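Side-chain contact in RNA silencing suppressor p19 (Tomato bushy stunt virus, PDB 4J39), which probably suppresses RNA silencing by binding short double-stranded siRNAs as a homodimer and selecting them by the length of the duplex: residues C112-A115 with I116-K119. Numbering follows the deposited sequence.
Sequences CEMA and IRSK
C112-A115 and I116-K119 are two successive turns of one helix, joined by i to i+4 backbone bonds. I116 N donates to C112 O at 3.0 Å. K119 N donates to A115 O, also at 3.0 Å, with an N-H...O angle of 163°. The bond from R117 N to E113 O is weak and longer, 3.4 Å.

S118 adds a side-chain bond to this pattern. Its OG lies anti to its own carbonyl carbon (chi1 -69°), which turns the hydroxyl back along the helix. OG donates to M114 O at 2.8 Å, from above the carbonyl plane. S118 N reaches the same oxygen from the opposite face at 2.9 Å. M114 O thus accepts two bonds, and the hydroxyl of this buried serine has its partner within the helix.

R117 also runs back along the preceding turn. Its chain is extended from CG to NE, and NH1 makes a weak bond to E113 O at 3.1 Å. The guanidinium meets this oxygen obliquely. The carboxylate of E113 does not reach the guanidinium: OE1 is 5.2 Å from R117 NH2, and it bonds to H110 ND1. I116 CG2 packs against E113 O at 3.4 Å.

The side chain of K119 ends at a salt bridge with E39 and a hydrogen bond to V64 O. Helix 108-124 packs against the antiparallel sheet of the p19 core. A115 meets W41 and Y90, while M114 and S118 rest on strand 97-104. E113, M114 and R117 pack on L125, I99 and E121 of the second subunit, so this part of the helix also helps form the dimer interface.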
loop_
_atom_site.group_PDB
_atom_site.type_symbol
_atom_site.label_atom_id
_atom_site.label_comp_id
_atom_site.label_asym_id
_atom_site.label_seq_id
_atom_site.Cartn_x
_atom_site.Cartn_y
_atom_site.Cartn_z
ATOM N N CYS A 112 -0.846 -8.458 -7.607
ATOM C CA CYS A 112 0.431 -9.066 -7.326
ATOM C C CYS A 112 1.615 -8.163 -7.725
ATOM O O CYS A 112 2.660 -8.141 -7.100
ATOM C CB CYS A 112 0.517 -10.436 -8.119
ATOM S SG CYS A 112 -0.635 -11.680 -7.218
ATOM N N GLU A 113 1.374 -7.493 -8.843
ATOM C CA GLU A 113 2.498 -6.655 -9.459
ATOM C C GLU A 113 2.744 -5.486 -8.501
ATOM O O GLU A 113 3.877 -5.175 -8.171
ATOM C CB GLU A 113 2.083 -6.122 -10.816
ATOM C CG GLU A 113 2.261 -7.117 -12.034
ATOM C CD GLU A 113 1.387 -6.709 -13.289
ATOM O OE1 GLU A 113 0.962 -5.521 -13.385
ATOM O OE2 GLU A 113 1.089 -7.573 -14.159
ATOM N N MET A 114 1.655 -4.901 -8.001
ATOM C CA MET A 114 1.835 -3.793 -7.043
ATOM C C MET A 114 2.314 -4.296 -5.678
ATOM O O MET A 114 3.097 -3.597 -4.981
ATOM C CB MET A 114 0.544 -2.953 -6.863
ATOM C CG MET A 114 0.042 -2.239 -8.112
ATOM S SD MET A 114 1.400 -1.171 -8.815
ATOM C CE MET A 114 2.115 -0.391 -7.458
ATOM N N ALA A 115 1.856 -5.460 -5.251
ATOM C CA ALA A 115 2.249 -6.060 -3.961
ATOM C C ALA A 115 3.782 -6.336 -3.931
ATOM O O ALA A 115 4.449 -6.034 -2.972
ATOM C CB ALA A 115 1.432 -7.374 -3.730
ATOM N N ILE A 116 4.338 -6.865 -5.013
ATOM C CA ILE A 116 5.726 -7.238 -4.986
ATOM C C ILE A 116 6.663 -5.976 -4.996
ATOM O O ILE A 116 7.652 -5.985 -4.309
ATOM C CB ILE A 116 6.141 -8.220 -6.146
ATOM C CG1 ILE A 116 7.473 -8.780 -5.828
ATOM C CG2 ILE A 116 6.006 -7.705 -7.504
ATOM C CD1 ILE A 116 7.520 -9.665 -4.716
ATOM N N ARG A 117 6.189 -4.968 -5.716
ATOM C CA ARG A 117 6.886 -3.657 -5.841
ATOM C C ARG A 117 6.833 -2.994 -4.428
ATOM O O ARG A 117 7.854 -2.525 -3.876
ATOM C CB ARG A 117 6.219 -2.762 -6.903
ATOM C CG ARG A 117 6.340 -3.194 -8.356
ATOM C CD ARG A 117 5.776 -2.136 -9.380
ATOM N NE ARG A 117 5.832 -2.488 -10.816
ATOM C CZ ARG A 117 5.833 -3.760 -11.323
ATOM N NH1 ARG A 117 5.784 -4.902 -10.569
ATOM N NH2 ARG A 117 5.834 -3.910 -12.634
ATOM N N SER A 118 5.664 -3.107 -3.773
ATOM C CA SER A 118 5.524 -2.517 -2.405
ATOM C C SER A 118 6.437 -3.146 -1.389
ATOM O O SER A 118 7.082 -2.499 -0.558
ATOM C CB SER A 118 4.075 -2.742 -1.927
ATOM O OG SER A 118 3.119 -1.971 -2.652
ATOM N N LYS A 119 6.448 -4.468 -1.445
ATOM C CA LYS A 119 7.271 -5.256 -0.562
ATOM C C LYS A 119 8.769 -4.831 -0.765
ATOM O O LYS A 119 9.450 -4.631 0.174
ATOM C CB LYS A 119 7.144 -6.786 -0.854
ATOM C CG LYS A 119 7.947 -7.650 0.021
ATOM C CD LYS A 119 7.627 -9.153 -0.330
ATOM C CE LYS A 119 8.254 -10.168 0.546
ATOM N NZ LYS A 119 7.656 -11.566 0.265
#